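Local coordinates for Non-reducing end alpha-L-arabinofuranosidase BoGH43B (Bacteroides ovatus, PDB 5JOZ), which cleaves terminal non-reducing alpha-L-arabinofuranosyl residues from the side branches of xyloglucan, turning S units into X units during periplasmic degradation of the polysaccharide, at residues V310-D315 / L321-I326; W334-T337 / S342-L345; T32-P37 / V390-D395; T30-F33 / G38-V41. All blocks are in the same frame, centred on the assembly; numbering follows the deposited sequence.

Contact 1 of 4, residues V310-D315 / L321-I326; sequences VRDDFD and LDWTFI. With CA (calcium ion), chain C.
D312 and W323 are joined by one side-chain hydrogen bond, from W323 NE1 to D312 OD2, 2.8 Å long. It is nearly straight, at 164°. The oxygen lies close to the plane of the indole, at the ring edge. The nitrogen meets OD2 on its anti side. D312 has CG anti to its backbone N (chi1 -170°), which turns the carboxylate to the indole. The other oxygen turns back to its own chain: D312 OD1 accepts from F314 N at 3.0 Å, which makes an Asx turn.

The apolar part is small. F314 and W323 meet obliquely, with ring planes 41° apart. F314 CZ lies 4.0 Å from W323 CZ2, and F314 CE1 is 3.9 Å from W323 NE1. F501 and M483 close in on both rings.

Metal binding follows directly in the chain. D313 O binds the calcium ion at 2.4 Å, beside two waters and the carbonyls of G341 and D499. Replacing D312 by alanine would probably leave both W323 NE1 and F314 N without their carboxylate acceptor, and undo the Asx turn beside D313. One carboxylate thus ties a buried indole to the turn beside the calcium site, one oxygen for each.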
loop_
_atom_site.group_PDB
_atom_site.type_symbol
_atom_site.label_atom_id
_atom_site.label_comp_id
_atom_site.label_asym_id
_atom_site.label_seq_id
_atom_site.Cartn_x
_atom_site.Cartn_y
_atom_site.Cartn_z
ATOM N N VAL A 310 -7.064 8.416 -18.020
ATOM C CA VAL A 310 -7.017 9.474 -17.017
ATOM C C VAL A 310 -8.363 9.641 -16.302
ATOM O O VAL A 310 -8.396 9.849 -15.092
ATOM C CB VAL A 310 -6.641 10.831 -17.675
ATOM C CG1 VAL A 310 -6.790 11.992 -16.684
ATOM C CG2 VAL A 310 -5.225 10.766 -18.241
ATOM N N ARG A 311 -9.443 9.603 -17.075
ATOM C CA ARG A 311 -10.789 9.778 -16.563
ATOM C C ARG A 311 -11.473 8.449 -16.264
ATOM O O ARG A 311 -11.593 7.595 -17.152
ATOM C CB ARG A 311 -11.639 10.511 -17.587
ATOM C CG ARG A 311 -13.054 10.765 -17.097
ATOM C CD ARG A 311 -13.738 11.870 -17.880
ATOM N NE ARG A 311 -13.088 13.159 -17.687
ATOM C CZ ARG A 311 -13.547 14.321 -18.156
ATOM N NH1 ARG A 311 -14.691 14.393 -18.846
ATOM N NH2 ARG A 311 -12.864 15.431 -17.902
ATOM N N ASP A 312 -11.933 8.296 -15.024
ATOM C CA ASP A 312 -12.937 7.285 -14.672
ATOM C C ASP A 312 -14.314 7.954 -14.769
ATOM O O ASP A 312 -14.654 8.845 -13.970
ATOM C CB ASP A 312 -12.676 6.731 -13.266
ATOM C CG ASP A 312 -13.528 5.494 -12.928
ATOM O OD1 ASP A 312 -14.597 5.283 -13.526
ATOM O OD2 ASP A 312 -13.121 4.734 -12.012
ATOM N N ASP A 313 -15.090 7.534 -15.763
ATOM C CA ASP A 313 -16.421 8.099 -16.017
ATOM C C ASP A 313 -17.503 7.522 -15.088
ATOM O O ASP A 313 -18.647 7.977 -15.136
ATOM C CB ASP A 313 -16.847 7.846 -17.482
ATOM C CG ASP A 313 -16.155 8.756 -18.479
ATOM O OD1 ASP A 313 -16.264 9.995 -18.346
ATOM O OD2 ASP A 313 -15.534 8.227 -19.429
ATOM N N PHE A 314 -17.184 6.513 -14.278
ATOM C CA PHE A 314 -18.178 5.892 -13.385
ATOM C C PHE A 314 -19.422 5.477 -14.179
ATOM O O PHE A 314 -20.560 5.772 -13.795
ATOM C CB PHE A 314 -18.563 6.849 -12.237
ATOM C CG PHE A 314 -17.399 7.299 -11.389
ATOM C CD1 PHE A 314 -16.605 6.362 -10.714
ATOM C CD2 PHE A 314 -17.123 8.652 -11.225
ATOM C CE1 PHE A 314 -15.542 6.766 -9.917
ATOM C CE2 PHE A 314 -16.061 9.062 -10.418
ATOM C CZ PHE A 314 -15.270 8.119 -9.767
ATOM N N ASP A 315 -19.191 4.809 -15.301
ATOM C CA ASP A 315 -20.258 4.490 -16.255
ATOM C C ASP A 315 -20.348 2.981 -16.530
ATOM O O ASP A 315 -20.723 2.568 -17.625
ATOM C CB ASP A 315 -20.065 5.299 -17.553
ATOM C CG ASP A 315 -18.723 5.025 -18.244
ATOM O OD1 ASP A 315 -17.884 4.288 -17.684
ATOM O OD2 ASP A 315 -18.511 5.561 -19.358
ATOM N N LEU A 321 -10.497 -1.149 -9.737
ATOM C CA LEU A 321 -9.729 -1.844 -8.703
ATOM C C LEU A 321 -8.852 -0.928 -7.856
ATOM O O LEU A 321 -8.599 -1.245 -6.704
ATOM C CB LEU A 321 -8.876 -2.958 -9.343
ATOM C CG LEU A 321 -9.647 -4.154 -9.937
ATOM C CD1 LEU A 321 -8.721 -5.069 -10.717
ATOM C CD2 LEU A 321 -10.361 -4.943 -8.846
ATOM N N ASP A 322 -8.414 0.206 -8.426
ATOM C CA ASP A 322 -7.596 1.211 -7.730
ATOM C C ASP A 322 -8.379 1.917 -6.604
ATOM O O ASP A 322 -7.766 2.429 -5.653
ATOM C CB ASP A 322 -7.061 2.293 -8.707
ATOM C CG ASP A 322 -6.070 1.746 -9.754
ATOM O OD1 ASP A 322 -4.969 1.296 -9.390
ATOM O OD2 ASP A 322 -6.381 1.801 -10.961
ATOM N N TRP A 323 -9.713 1.969 -6.715
ATOM C CA TRP A 323 -10.546 2.646 -5.701
ATOM C C TRP A 323 -10.507 1.908 -4.376
ATOM O O TRP A 323 -10.534 0.674 -4.329
ATOM C CB TRP A 323 -11.980 2.864 -6.190
ATOM C CG TRP A 323 -12.017 3.869 -7.304
ATOM C CD1 TRP A 323 -12.360 3.653 -8.604
ATOM C CD2 TRP A 323 -11.635 5.240 -7.211
ATOM N NE1 TRP A 323 -12.236 4.815 -9.326
ATOM C CE2 TRP A 323 -11.790 5.806 -8.492
ATOM C CE3 TRP A 323 -11.184 6.052 -6.161
ATOM C CZ2 TRP A 323 -11.503 7.146 -8.754
ATOM C CZ3 TRP A 323 -10.902 7.378 -6.419
ATOM C CH2 TRP A 323 -11.063 7.918 -7.704
ATOM N N THR A 324 -10.430 2.691 -3.304
ATOM C CA THR A 324 -10.071 2.188 -1.988
ATOM C C THR A 324 -10.897 2.860 -0.882
ATOM O O THR A 324 -11.131 4.071 -0.917
ATOM C CB THR A 324 -8.565 2.442 -1.728
ATOM O OG1 THR A 324 -7.808 2.061 -2.883
ATOM C CG2 THR A 324 -8.085 1.633 -0.561
ATOM N N PHE A 325 -11.283 2.057 0.110
ATOM C CA PHE A 325 -12.111 2.479 1.245
ATOM C C PHE A 325 -11.315 2.460 2.543
ATOM O O PHE A 325 -10.268 1.819 2.621
ATOM C CB PHE A 325 -13.298 1.525 1.390
ATOM C CG PHE A 325 -14.133 1.429 0.167
ATOM C CD1 PHE A 325 -13.774 0.559 -0.871
ATOM C CD2 PHE A 325 -15.271 2.205 0.028
ATOM C CE1 PHE A 325 -14.535 0.474 -2.035
ATOM C CE2 PHE A 325 -16.043 2.119 -1.129
ATOM C CZ PHE A 325 -15.670 1.259 -2.158
ATOM N N ILE A 326 -11.830 3.154 3.555
ATOM C CA ILE A 326 -11.284 3.121 4.915
ATOM C C ILE A 326 -12.056 2.088 5.767
ATOM O O ILE A 326 -13.266 2.231 5.974
ATOM C CB ILE A 326 -11.362 4.503 5.575
ATOM C CG1 ILE A 326 -10.570 5.538 4.744
ATOM C CG2 ILE A 326 -10.823 4.414 6.997
ATOM C CD1 ILE A 326 -10.680 6.978 5.213
HETATM CA CA CA C . -19.923 9.836 -15.798
HETATM O O HOH W 1 -18.399 10.963 -17.270
HETATM O O HOH W 2 -20.998 8.808 -17.711
#

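Contact 2 of 4, residues W334-T337 / S342-L345; sequences WSLT and SLRL
S335 and R344 form the hydrogen-bonded pair of a short antiparallel ladder. R344 N donates to S335 O at 2.9 Å, nearly along the C=O axis. S335 N donates to R344 O at 3.1 Å, in the carbonyl plane. The neighbouring W334 and L345 make a non-hydrogen-bonded pair, where W334 CA lies 3.2 Å from R344 O in a CA-H...O contact.

The packed side centres on one methyl, L343 CD1. It sits 4.0 Å from W334 CE3, reached obliquely to the ring, and equally far from L336 CD2. With CG anti to the backbone N (chi1 176°), L343 turns this methyl toward W334 and L336. L345 CD1 adds a wider contact, 4.2 Å from W334 CB. I361 and M483 continue this apolar layer, and the W334 ring stacks on H331.

The other side, with S335 and R344, is polar and partly exposed. R344 runs away from S335 to a salt bridge with D497. S335 OG accepts from T337 N at 2.8 Å, an ST turn. Beyond the last ladder bond the strands part. Water 3 lies there, 2.8 Å from both S335 O and S342 O.

This is a beta hairpin, 334-335 with 343-345, at the margin of a sheet in the C-terminal concanavalin A-like domain.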
loop_
_atom_site.group_PDB
_atom_site.type_symbol
_atom_site.label_atom_id
_atom_site.label_comp_id
_atom_site.label_asym_id
_atom_site.label_seq_id
_atom_site.Cartn_x
_atom_site.Cartn_y
_atom_site.Cartn_z
ATOM N N TRP A 334 -22.543 4.044 -0.999
ATOM C CA TRP A 334 -22.116 4.263 -2.390
ATOM C C TRP A 334 -22.833 3.377 -3.404
ATOM O O TRP A 334 -23.112 2.210 -3.149
ATOM C CB TRP A 334 -20.598 4.088 -2.553
ATOM C CG TRP A 334 -20.103 2.686 -2.403
ATOM C CD1 TRP A 334 -19.895 2.017 -1.228
ATOM C CD2 TRP A 334 -19.767 1.771 -3.445
ATOM N NE1 TRP A 334 -19.451 0.747 -1.475
ATOM C CE2 TRP A 334 -19.357 0.567 -2.827
ATOM C CE3 TRP A 334 -19.772 1.845 -4.839
ATOM C CZ2 TRP A 334 -18.935 -0.549 -3.560
ATOM C CZ3 TRP A 334 -19.367 0.738 -5.566
ATOM C CH2 TRP A 334 -18.954 -0.448 -4.925
ATOM N N SER A 335 -23.090 3.948 -4.573
ATOM C CA SER A 335 -23.708 3.226 -5.674
ATOM C C SER A 335 -23.200 3.738 -6.997
ATOM O O SER A 335 -23.055 4.953 -7.190
ATOM C CB SER A 335 -25.230 3.398 -5.650
ATOM O OG SER A 335 -25.837 2.626 -6.678
ATOM N N LEU A 336 -22.950 2.791 -7.895
ATOM C CA LEU A 336 -22.806 3.037 -9.331
ATOM C C LEU A 336 -24.086 2.667 -10.110
ATOM O O LEU A 336 -24.131 2.828 -11.335
ATOM C CB LEU A 336 -21.619 2.232 -9.867
ATOM C CG LEU A 336 -20.230 2.663 -9.375
ATOM C CD1 LEU A 336 -19.231 1.516 -9.534
ATOM C CD2 LEU A 336 -19.748 3.906 -10.109
ATOM N N THR A 337 -25.107 2.186 -9.393
ATOM C CA THR A 337 -26.387 1.717 -9.950
ATOM C C THR A 337 -27.471 2.790 -9.954
ATOM O O THR A 337 -28.245 2.900 -10.897
ATOM C CB THR A 337 -26.963 0.589 -9.058
ATOM O OG1 THR A 337 -25.974 -0.411 -8.856
ATOM C CG2 THR A 337 -28.213 -0.045 -9.673
ATOM N N SER A 342 -22.832 8.014 -12.752
ATOM C CA SER A 342 -22.233 8.741 -11.647
ATOM C C SER A 342 -21.892 7.797 -10.508
ATOM O O SER A 342 -22.587 6.798 -10.304
ATOM C CB SER A 342 -23.190 9.816 -11.140
ATOM O OG SER A 342 -23.249 10.896 -12.033
ATOM N N LEU A 343 -20.830 8.115 -9.764
ATOM C CA LEU A 343 -20.638 7.514 -8.440
ATOM C C LEU A 343 -21.394 8.360 -7.421
ATOM O O LEU A 343 -21.041 9.525 -7.196
ATOM C CB LEU A 343 -19.164 7.433 -8.055
ATOM C CG LEU A 343 -18.902 6.889 -6.643
ATOM C CD1 LEU A 343 -19.392 5.462 -6.417
ATOM C CD2 LEU A 343 -17.423 6.997 -6.368
ATOM N N ARG A 344 -22.428 7.772 -6.821
ATOM C CA ARG A 344 -23.223 8.430 -5.788
ATOM C C ARG A 344 -22.641 8.113 -4.417
ATOM O O ARG A 344 -22.587 6.949 -4.013
ATOM C CB ARG A 344 -24.669 7.959 -5.857
ATOM C CG ARG A 344 -25.579 8.555 -4.795
ATOM C CD ARG A 344 -27.043 8.570 -5.216
ATOM N NE ARG A 344 -27.314 9.578 -6.248
ATOM C CZ ARG A 344 -28.493 9.768 -6.832
ATOM N NH1 ARG A 344 -29.543 9.022 -6.511
ATOM N NH2 ARG A 344 -28.629 10.713 -7.753
ATOM N N LEU A 345 -22.219 9.158 -3.713
ATOM C CA LEU A 345 -21.667 9.053 -2.362
ATOM C C LEU A 345 -22.660 9.658 -1.376
ATOM O O LEU A 345 -23.056 10.817 -1.515
ATOM C CB LEU A 345 -20.316 9.778 -2.305
ATOM C CG LEU A 345 -19.288 9.252 -1.307
ATOM C CD1 LEU A 345 -18.968 7.788 -1.561
ATOM C CD2 LEU A 345 -18.035 10.107 -1.382
HETATM O O HOH W 3 -24.903 5.937 -9.081
#

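Contact 3 of 4, residues T32-P37 / V390-D395; sequences TFEYFP and VVRADD
Y35 OH takes a bond from R392 NE at 2.9 Å, rather bent at 136°, and water 5 lies beside it as well. R392 NH2 makes a salt bridge to E34 OE2 at 3.0 Å. NH1 and NH2 both reach D395 OD1, and the NH1 bond is 2.8 Å.

All three partners lie at the edge of the guanidinium. D395 OD1 is in its plane, while Y35 OH and E34 OE2 are tilted by about 20°. The tyrosine ring stands almost at right angles to the group, at 85°. R392 is extended from CG to NE, which carries the charge across to the other segment. The E34 chain bends at chi2, and its CD lies above one face of the Y35 ring, toward the rim.

Water 4 lies within hydrogen-bonding distance of E34 OE2 and A393 O, and water 5 between Y35 OH and A393 O. The buried arginine's charge is probably balanced by E34 and D395, and D395 also pairs with R327.

The contact joins the catalytic and C-terminal domains. A type II' turn, T32 to Y35, leads into strand 35-36, which pairs with strand 325-326; R392 lies on strand 389-392, and I326 touches both Y35 and R392.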
loop_
_atom_site.group_PDB
_atom_site.type_symbol
_atom_site.label_atom_id
_atom_site.label_comp_id
_atom_site.label_asym_id
_atom_site.label_seq_id
_atom_site.Cartn_x
_atom_site.Cartn_y
_atom_site.Cartn_z
ATOM N N THR A 32 -1.479 -3.018 3.203
ATOM C CA THR A 32 -2.566 -2.038 3.087
ATOM C C THR A 32 -3.056 -1.397 4.392
ATOM O O THR A 32 -3.706 -0.358 4.348
ATOM C CB THR A 32 -3.772 -2.682 2.380
ATOM O OG1 THR A 32 -3.941 -4.037 2.833
ATOM C CG2 THR A 32 -3.542 -2.724 0.918
ATOM N N PHE A 33 -2.767 -1.998 5.544
ATOM C CA PHE A 33 -3.119 -1.407 6.837
ATOM C C PHE A 33 -4.651 -1.225 6.953
ATOM O O PHE A 33 -5.387 -2.204 6.764
ATOM C CB PHE A 33 -2.249 -0.161 7.072
ATOM C CG PHE A 33 -0.787 -0.491 7.084
ATOM C CD1 PHE A 33 -0.192 -0.993 8.232
ATOM C CD2 PHE A 33 -0.034 -0.426 5.931
ATOM C CE1 PHE A 33 1.145 -1.372 8.240
ATOM C CE2 PHE A 33 1.300 -0.802 5.932
ATOM C CZ PHE A 33 1.892 -1.275 7.088
ATOM N N GLU A 34 -5.148 -0.018 7.193
ATOM C CA GLU A 34 -6.596 0.173 7.395
ATOM C C GLU A 34 -7.422 0.199 6.098
ATOM O O GLU A 34 -8.647 0.367 6.173
ATOM C CB GLU A 34 -6.888 1.454 8.207
ATOM C CG GLU A 34 -6.847 2.764 7.415
ATOM C CD GLU A 34 -5.478 3.417 7.352
ATOM O OE1 GLU A 34 -4.452 2.710 7.552
ATOM O OE2 GLU A 34 -5.432 4.652 7.112
ATOM N N TYR A 35 -6.777 0.067 4.929
ATOM C CA TYR A 35 -7.471 0.263 3.646
ATOM C C TYR A 35 -8.082 -1.004 3.078
ATOM O O TYR A 35 -7.479 -2.077 3.176
ATOM C CB TYR A 35 -6.538 0.905 2.627
ATOM C CG TYR A 35 -6.200 2.333 2.983
ATOM C CD1 TYR A 35 -7.150 3.352 2.855
ATOM C CD2 TYR A 35 -4.936 2.671 3.447
ATOM C CE1 TYR A 35 -6.846 4.671 3.181
ATOM C CE2 TYR A 35 -4.616 3.986 3.762
ATOM C CZ TYR A 35 -5.578 4.982 3.640
ATOM O OH TYR A 35 -5.246 6.273 3.979
ATOM N N PHE A 36 -9.280 -0.864 2.486
ATOM C CA PHE A 36 -10.059 -1.984 1.931
ATOM C C PHE A 36 -10.378 -1.699 0.469
ATOM O O PHE A 36 -10.672 -0.559 0.132
ATOM C CB PHE A 36 -11.371 -2.156 2.706
ATOM C CG PHE A 36 -12.190 -3.346 2.277
ATOM C CD1 PHE A 36 -11.992 -4.589 2.862
ATOM C CD2 PHE A 36 -13.175 -3.222 1.302
ATOM C CE1 PHE A 36 -12.751 -5.683 2.469
ATOM C CE2 PHE A 36 -13.945 -4.313 0.909
ATOM C CZ PHE A 36 -13.733 -5.545 1.494
ATOM N N PRO A 37 -10.319 -2.684 -0.418
ATOM C CA PRO A 37 -9.825 -4.033 -0.162
ATOM C C PRO A 37 -8.317 -4.109 0.192
ATOM O O PRO A 37 -7.532 -3.192 -0.094
ATOM C CB PRO A 37 -10.163 -4.772 -1.455
ATOM C CG PRO A 37 -10.265 -3.725 -2.509
ATOM C CD PRO A 37 -10.757 -2.495 -1.813
ATOM N N VAL A 390 -10.550 14.872 -0.781
ATOM C CA VAL A 390 -9.697 14.897 0.403
ATOM C C VAL A 390 -8.307 14.344 0.084
ATOM O O VAL A 390 -8.175 13.338 -0.625
ATOM C CB VAL A 390 -10.337 14.100 1.566
ATOM C CG1 VAL A 390 -9.393 14.003 2.771
ATOM C CG2 VAL A 390 -11.648 14.764 1.969
ATOM N N VAL A 391 -7.290 15.033 0.601
ATOM C CA VAL A 391 -5.926 14.543 0.657
ATOM C C VAL A 391 -5.810 13.984 2.062
ATOM O O VAL A 391 -5.826 14.739 3.035
ATOM C CB VAL A 391 -4.899 15.680 0.426
ATOM C CG1 VAL A 391 -3.481 15.149 0.455
ATOM C CG2 VAL A 391 -5.166 16.384 -0.903
ATOM N N ARG A 392 -5.739 12.659 2.168
ATOM C CA ARG A 392 -5.675 11.986 3.455
ATOM C C ARG A 392 -4.285 11.459 3.671
ATOM O O ARG A 392 -3.740 10.814 2.790
ATOM C CB ARG A 392 -6.656 10.815 3.507
ATOM C CG ARG A 392 -6.414 9.791 4.629
ATOM C CD ARG A 392 -7.480 8.717 4.520
ATOM N NE ARG A 392 -7.330 7.653 5.507
ATOM C CZ ARG A 392 -7.724 7.726 6.777
ATOM N NH1 ARG A 392 -8.330 8.820 7.262
ATOM N NH2 ARG A 392 -7.524 6.680 7.574
ATOM N N ALA A 393 -3.732 11.733 4.854
ATOM C CA ALA A 393 -2.583 11.001 5.383
ATOM C C ALA A 393 -3.064 9.986 6.421
ATOM O O ALA A 393 -2.747 8.799 6.341
ATOM C CB ALA A 393 -1.585 11.967 5.980
ATOM N N ASP A 394 -3.839 10.454 7.388
ATOM C CA ASP A 394 -4.486 9.573 8.371
ATOM C C ASP A 394 -5.730 10.286 8.941
ATOM O O ASP A 394 -6.134 11.321 8.414
ATOM C CB ASP A 394 -3.474 9.108 9.454
ATOM C CG ASP A 394 -2.852 10.268 10.242
ATOM O OD1 ASP A 394 -3.571 11.216 10.586
ATOM O OD2 ASP A 394 -1.633 10.230 10.534
ATOM N N ASP A 395 -6.320 9.745 10.003
ATOM C CA ASP A 395 -7.546 10.317 10.598
ATOM C C ASP A 395 -7.371 11.713 11.204
ATOM O O ASP A 395 -8.342 12.439 11.345
ATOM C CB ASP A 395 -8.123 9.370 11.673
ATOM C CG ASP A 395 -8.631 8.046 11.095
ATOM O OD1 ASP A 395 -8.807 7.959 9.859
ATOM O OD2 ASP A 395 -8.868 7.090 11.878
HETATM O O HOH W 4 -3.223 6.187 7.385
HETATM O O HOH W 5 -2.839 7.050 4.377
#

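Contact 4 of 4, residues T30-F33 / G38-V41; sequences TSTF and GLPV
T32 lies against G38, L39 and P40, and its side chain carries the contact. CB is 3.8 Å from L39 N. From there the two branches part. OG1 accepts a hydrogen bond from L39 N at 3.0 Å and 159°, and also lies 3.3 Å from G38 CA. CG2 reaches toward the proline ring and comes 3.3 Å from P40 CD, tighter than usual for two carbons. With chi1 at 40°, OG1 sits between the backbone N and the carbonyl carbon, which brings it to the L39 amide. A valine in place of T32 would probably leave the buried L39 N without this acceptor.

T30 holds the proline from another direction. Its OG1 is 3.4 Å from P40 CG, and the two side chains cross at about a right angle. That hydroxyl has its polar partner in N14. The T30 carbonyl meets the other chain too: L39 CA lies 3.5 Å from T30 O in a straight CA-H...O contact. L39 CD2 also leans on this oxygen.

S31 turns the other way, and its OG bonds to D16, the inferred proton acceptor. The contact closes the loop between adjacent strands 25-29 and 40-44 of one antiparallel four-stranded sheet. That sheet is one blade of the five-bladed beta-propeller of family 43, with S31 beside the active site.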
loop_
_atom_site.group_PDB
_atom_site.type_symbol
_atom_site.label_atom_id
_atom_site.label_comp_id
_atom_site.label_asym_id
_atom_site.label_seq_id
_atom_site.Cartn_x
_atom_site.Cartn_y
_atom_site.Cartn_z
ATOM N N THR A 30 1.354 -6.153 -1.707
ATOM C CA THR A 30 1.864 -5.127 -0.823
ATOM C C THR A 30 0.886 -4.924 0.323
ATOM O O THR A 30 -0.297 -5.205 0.173
ATOM C CB THR A 30 2.047 -3.790 -1.597
ATOM O OG1 THR A 30 0.837 -3.435 -2.276
ATOM C CG2 THR A 30 3.150 -3.935 -2.622
ATOM N N SER A 31 1.392 -4.408 1.445
ATOM C CA SER A 31 0.591 -4.162 2.640
ATOM C C SER A 31 -0.339 -2.927 2.533
ATOM O O SER A 31 -0.023 -1.927 1.880
ATOM C CB SER A 31 1.495 -4.065 3.876
ATOM O OG SER A 31 2.523 -3.105 3.719
ATOM N N THR A 32 -1.479 -3.018 3.203
ATOM C CA THR A 32 -2.566 -2.038 3.087
ATOM C C THR A 32 -3.056 -1.397 4.392
ATOM O O THR A 32 -3.706 -0.358 4.348
ATOM C CB THR A 32 -3.772 -2.682 2.380
ATOM O OG1 THR A 32 -3.941 -4.037 2.833
ATOM C CG2 THR A 32 -3.542 -2.724 0.918
ATOM N N PHE A 33 -2.767 -1.998 5.544
ATOM C CA PHE A 33 -3.119 -1.407 6.837
ATOM C C PHE A 33 -4.651 -1.225 6.953
ATOM O O PHE A 33 -5.387 -2.204 6.764
ATOM C CB PHE A 33 -2.249 -0.161 7.072
ATOM C CG PHE A 33 -0.787 -0.491 7.084
ATOM C CD1 PHE A 33 -0.192 -0.993 8.232
ATOM C CD2 PHE A 33 -0.034 -0.426 5.931
ATOM C CE1 PHE A 33 1.145 -1.372 8.240
ATOM C CE2 PHE A 33 1.300 -0.802 5.932
ATOM C CZ PHE A 33 1.892 -1.275 7.088
ATOM N N GLY A 38 -7.950 -5.183 0.871
ATOM C CA GLY A 38 -6.607 -5.323 1.434
ATOM C C GLY A 38 -5.749 -6.169 0.534
ATOM O O GLY A 38 -6.272 -6.995 -0.223
ATOM N N LEU A 39 -4.433 -5.952 0.625
ATOM C CA LEU A 39 -3.421 -6.743 -0.078
ATOM C C LEU A 39 -3.650 -6.847 -1.580
ATOM O O LEU A 39 -4.033 -7.906 -2.081
ATOM C CB LEU A 39 -3.343 -8.144 0.557
ATOM C CG LEU A 39 -3.274 -8.158 2.090
ATOM C CD1 LEU A 39 -3.092 -9.578 2.636
ATOM C CD2 LEU A 39 -2.174 -7.223 2.565
ATOM N N PRO A 40 -3.419 -5.745 -2.315
ATOM C CA PRO A 40 -3.577 -5.811 -3.757
ATOM C C PRO A 40 -2.615 -6.802 -4.401
ATOM O O PRO A 40 -1.475 -6.949 -3.946
ATOM C CB PRO A 40 -3.280 -4.376 -4.204
ATOM C CG PRO A 40 -2.423 -3.825 -3.140
ATOM C CD PRO A 40 -3.006 -4.398 -1.889
ATOM N N VAL A 41 -3.098 -7.481 -5.435
ATOM C CA VAL A 41 -2.325 -8.440 -6.210
ATOM C C VAL A 41 -2.019 -7.818 -7.563
ATOM O O VAL A 41 -2.930 -7.617 -8.361
ATOM C CB VAL A 41 -3.124 -9.731 -6.481
ATOM C CG1 VAL A 41 -2.311 -10.692 -7.344
ATOM C CG2 VAL A 41 -3.548 -10.392 -5.183
#

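The contacts run from beside the active site to the calcium site. Contacts 3 and 4 share T32 and F33, with centres 12 Å apart. Contact 4 stays inside the catalytic domain, whereas contact 3 crosses to the C-terminal domain. Contact 1 meets contact 3 through the backbone: F325 N lies 2.7 Å from F36 O, a probable hydrogen bond. Contacts 1 and 2, centres 11 Å apart, share apolar packing, with F314 CB 3.8 Å from L336 CD2. The side chain of S342 lies about 5 Å from the calcium bound by D313. The side chain of S31 is about 3 Å from that of D16, the inferred proton acceptor, and that of E34 about 11 Å from it.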